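Local coordinates for protein putative tetrapyrrole (Corrin/porphyrin) methylase (Bacteroides fragilis, PDB 3FFY) that probably methylates the 2'-hydroxyl of the cytidine 1402 ribose in 16S rRNA with S-adenosyl-L-methionine, the chain here being the C-terminal part of the enzyme, at residues A[4-9]-A[20-25]; A[37-40]-A[45-48]. All coordinates share one frame; numbering follows the deposited sequence.

Both contacts pack a helical element against the same end of this chain's mixed sheet, and their centres lie about 12 Å apart. Contact 1 sets the N-terminal part of helix 6-12 against strand 20-24; contact 2 brings residues at the C-terminal end of helix 32-38 against strand 45-50, the parallel neighbour of 20-24. The two strands meet directly: Glu23 N lies 2.6 Å from Val47 O and Val47 N 2.8 Å from Cys21 O, both probable hydrogen bonds. Alternation sends Phe20, Phe22 and Val47 toward helix 6-12, but Glu23, Met46 and Phe48 toward Leu39, so the helices cover opposite faces. No catalytic or ligand-binding residue is known in either contact.

Contact 1 (A[4-9]-A[20-25]); sequences TAFVPA and FCFEGF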
# COMPACT_ATOMS: atom_id res chain seq x y z
N THR A 4 10.15 -12.90 2.99
CA THR A 4 9.00 -12.40 3.76
C THR A 4 8.46 -11.07 3.22
O THR A 4 7.87 -10.26 3.94
CB THR A 4 9.35 -12.26 5.22
OG1 THR A 4 10.54 -11.46 5.35
CG2 THR A 4 9.58 -13.64 5.81
N ALA A 5 8.65 -10.91 1.91
CA ALA A 5 8.03 -9.84 1.12
C ALA A 5 6.50 -9.82 1.27
O ALA A 5 5.87 -8.76 1.11
CB ALA A 5 8.40 -10.02 -0.37
N PHE A 6 5.90 -10.97 1.57
CA PHE A 6 4.47 -11.01 1.74
C PHE A 6 3.97 -10.15 2.88
O PHE A 6 2.85 -9.65 2.80
CB PHE A 6 3.93 -12.44 1.86
CG PHE A 6 4.16 -13.08 3.20
CD1 PHE A 6 3.30 -12.84 4.26
CD2 PHE A 6 5.26 -13.94 3.40
CE1 PHE A 6 3.55 -13.46 5.49
CE2 PHE A 6 5.52 -14.53 4.59
CZ PHE A 6 4.67 -14.30 5.65
N VAL A 7 4.78 -9.95 3.92
CA VAL A 7 4.32 -9.18 5.11
C VAL A 7 3.88 -7.75 4.69
O VAL A 7 2.72 -7.40 4.83
CB VAL A 7 5.35 -9.23 6.24
CG1 VAL A 7 4.87 -8.43 7.48
CG2 VAL A 7 5.62 -10.69 6.65
N PRO A 8 4.77 -6.95 4.09
CA PRO A 8 4.26 -5.62 3.67
C PRO A 8 3.20 -5.66 2.55
O PRO A 8 2.37 -4.76 2.46
CB PRO A 8 5.52 -4.90 3.17
CG PRO A 8 6.51 -6.04 2.83
CD PRO A 8 6.22 -7.08 3.88
N ALA A 9 3.24 -6.69 1.69
CA ALA A 9 2.23 -6.83 0.64
C ALA A 9 0.84 -6.96 1.26
O ALA A 9 -0.11 -6.33 0.81
CB ALA A 9 2.53 -8.05 -0.28
N PHE A 20 -4.95 -15.64 6.66
CA PHE A 20 -4.46 -15.73 5.29
C PHE A 20 -3.72 -17.03 5.04
O PHE A 20 -3.21 -17.66 5.99
CB PHE A 20 -3.61 -14.52 4.89
CG PHE A 20 -2.27 -14.44 5.58
CD1 PHE A 20 -1.15 -15.07 5.06
CD2 PHE A 20 -2.13 -13.72 6.75
CE1 PHE A 20 0.09 -15.00 5.69
CE2 PHE A 20 -0.91 -13.67 7.40
CZ PHE A 20 0.20 -14.31 6.89
N CYS A 21 -3.68 -17.40 3.77
CA CYS A 21 -3.02 -18.58 3.30
C CYS A 21 -1.82 -18.22 2.47
O CYS A 21 -1.96 -17.73 1.35
CB CYS A 21 -3.99 -19.38 2.45
SG CYS A 21 -5.41 -19.89 3.40
N PHE A 22 -0.64 -18.48 3.01
CA PHE A 22 0.55 -18.34 2.19
C PHE A 22 0.55 -19.53 1.26
O PHE A 22 0.57 -20.66 1.71
CB PHE A 22 1.83 -18.28 3.02
CG PHE A 22 3.05 -18.20 2.18
CD1 PHE A 22 3.39 -17.00 1.56
CD2 PHE A 22 3.80 -19.34 1.89
CE1 PHE A 22 4.52 -16.92 0.71
CE2 PHE A 22 4.92 -19.27 1.07
CZ PHE A 22 5.27 -18.05 0.47
N GLU A 23 0.51 -19.27 -0.05
CA GLU A 23 0.55 -20.34 -1.05
C GLU A 23 1.90 -20.44 -1.77
O GLU A 23 2.25 -21.49 -2.33
CB GLU A 23 -0.55 -20.12 -2.08
CG GLU A 23 -1.94 -19.87 -1.52
CD GLU A 23 -2.59 -21.11 -0.93
OE1 GLU A 23 -2.13 -22.26 -1.14
OE2 GLU A 23 -3.62 -20.92 -0.27
N GLY A 24 2.69 -19.37 -1.76
CA GLY A 24 4.02 -19.39 -2.41
C GLY A 24 3.89 -19.28 -3.91
O GLY A 24 3.12 -18.48 -4.42
N PHE A 25 4.62 -20.11 -4.63
CA PHE A 25 4.62 -20.12 -6.08
C PHE A 25 3.68 -21.19 -6.55
O PHE A 25 3.70 -22.30 -6.02
CB PHE A 25 6.02 -20.48 -6.56
CG PHE A 25 7.03 -19.42 -6.26
CD1 PHE A 25 7.19 -18.33 -7.14
CD2 PHE A 25 7.80 -19.47 -5.12
CE1 PHE A 25 8.11 -17.34 -6.88
CE2 PHE A 25 8.74 -18.49 -4.86
CZ PHE A 25 8.88 -17.41 -5.74
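A three-ring aromatic cluster joins the N-terminal part of helix 6-12 to strand 20-24, outermost in this chain's sheet: Phe6 projects from the helix and meets Phe20 and Phe22, alternate residues of the strand. The backbones stay well apart, the closest CA atoms, those of Phe6 and Phe22, being 8.3 Å from each other, so the rings alone close the gap. Phe6 divides its ring between the two partners. Its CE1 lies 3.7 Å from Phe20 CZ, whereas CD2, on the other side of the ring, lies 4.0 Å from Phe22 CD1. Both pairs are oblique: the Phe6 plane is inclined by 51° to Phe20 and by 45° to Phe22, and the centroids are 5.8 and 5.4 Å apart respectively. The two strand rings reach Phe6 by different torsions, Phe22 with CG anti to its backbone N (chi1 177°) and Phe20 with CG between N and the carbonyl carbon. Two further groups cover ring faces: Val7 CG2 sits 3.6 Å above the Phe6 plane, toward the rim, and Gly24 N lies over the centre of the Phe22 ring. The cluster is near the surface, but strand 45-50 lies beside it: Val47 touches Phe6, while Phe6 N donates a hydrogen bond to the hydroxyl of Tyr49, whose ring meets that of Phe22 edge-to-face.

Contact 2 (A[37-40]-A[45-48]); sequences KSLV and TMVF
Leu39 is the one residue of 37-40 that touches 45-48, setting its CB and CD2 against Met46, present as selenomethionine, and its CD1 against Phe48. The packing has two parts. Toward Phe48 the contact is the closer: Leu39 CD1 approaches the ring at its edge, in the ring plane, 3.7 Å from Phe48 CZ and 3.8 Å from Phe48 CE1. The methyl meets rim carbons and lies over neither face; the ring of Phe62 also meets Phe48, with planes at about 50°. Toward Met46 the fit is slightly wider, the selenium atom lying 4.0 Å from Leu39 CB and 4.1 Å from Leu39 CD2. The two chains run past each other in opposite directions here. The near-extended chi2 of Met46 (159°) carries SE out to Leu39, while the bend at chi3 (-75°) turns CE away from it.

Strand 20-24, helix 32-38 and strand 45-50 form a beta-alpha-beta unit with parallel strands, and Leu39 lies near the C-terminal end of the helix, on the way to the second strand. Met46 and Phe48, two residues apart, point to the same face of the sheet, whereas Val47 between them faces helix 6-12. Glu23 of strand 20-24 touches all three contacting side chains, and Phe66 of helix 55-66 packs on Leu39.

These three side chains are buried, in contrast to the outer side of the turn. Lys37 and Ser38 are exposed and make no contact with 45-48, Ser38 OG instead bonding back to Lys35 O, and Val40 directs its side chain away from the strand, where it touches Tyr65.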
# COMPACT_ATOMS: atom_id res chain seq x y z
N LYS A 37 -7.81 -25.25 -8.93
CA LYS A 37 -9.09 -25.90 -8.69
C LYS A 37 -9.29 -26.02 -7.19
O LYS A 37 -10.40 -25.80 -6.68
CB LYS A 37 -9.07 -27.30 -9.32
CG LYS A 37 -10.37 -27.79 -9.98
CD LYS A 37 -10.23 -29.32 -10.28
CE LYS A 37 -11.58 -30.03 -10.52
NZ LYS A 37 -11.55 -31.47 -10.06
N SER A 38 -8.22 -26.34 -6.46
CA SER A 38 -8.30 -26.57 -5.02
C SER A 38 -8.63 -25.29 -4.23
O SER A 38 -9.23 -25.36 -3.15
CB SER A 38 -7.01 -27.22 -4.48
OG SER A 38 -6.13 -26.30 -3.86
N LEU A 39 -8.30 -24.12 -4.78
CA LEU A 39 -8.46 -22.86 -4.02
C LEU A 39 -9.81 -22.16 -4.23
O LEU A 39 -10.10 -21.10 -3.61
CB LEU A 39 -7.34 -21.91 -4.36
CG LEU A 39 -5.98 -22.38 -3.87
CD1 LEU A 39 -4.93 -21.47 -4.51
CD2 LEU A 39 -5.91 -22.39 -2.30
N VAL A 40 -10.64 -22.77 -5.07
CA VAL A 40 -11.90 -22.15 -5.52
C VAL A 40 -12.89 -21.78 -4.39
O VAL A 40 -13.55 -20.75 -4.51
CB VAL A 40 -12.54 -23.01 -6.64
CG1 VAL A 40 -14.03 -22.79 -6.69
CG2 VAL A 40 -11.85 -22.65 -7.98
N THR A 45 -7.98 -14.71 2.50
CA THR A 45 -7.00 -14.08 1.61
C THR A 45 -5.89 -15.08 1.32
O THR A 45 -5.48 -15.81 2.19
CB THR A 45 -6.41 -12.83 2.27
OG1 THR A 45 -7.48 -11.93 2.55
CG2 THR A 45 -5.37 -12.16 1.38
N MSE A 46 -5.43 -15.12 0.08
CA MSE A 46 -4.38 -16.02 -0.36
C MSE A 46 -3.21 -15.16 -0.75
O MSE A 46 -3.40 -14.09 -1.34
CB MSE A 46 -4.86 -16.82 -1.54
CG MSE A 46 -5.89 -17.85 -1.07
SE MSE A 46 -6.99 -18.45 -2.45
CE MSE A 46 -8.10 -16.84 -2.60
N VAL A 47 -2.01 -15.63 -0.45
CA VAL A 47 -0.81 -14.90 -0.82
C VAL A 47 0.07 -15.81 -1.65
O VAL A 47 0.35 -16.97 -1.27
CB VAL A 47 -0.01 -14.40 0.41
CG1 VAL A 47 1.27 -13.64 -0.08
CG2 VAL A 47 -0.94 -13.55 1.32
N PHE A 48 0.46 -15.28 -2.81
CA PHE A 48 1.33 -15.99 -3.77
C PHE A 48 2.51 -15.09 -4.13
O PHE A 48 2.41 -13.86 -4.09
CB PHE A 48 0.59 -16.24 -5.09
CG PHE A 48 -0.75 -16.94 -4.95
CD1 PHE A 48 -0.85 -18.31 -5.10
CD2 PHE A 48 -1.89 -16.20 -4.74
CE1 PHE A 48 -2.09 -18.94 -5.00
CE2 PHE A 48 -3.14 -16.80 -4.63
CZ PHE A 48 -3.24 -18.17 -4.75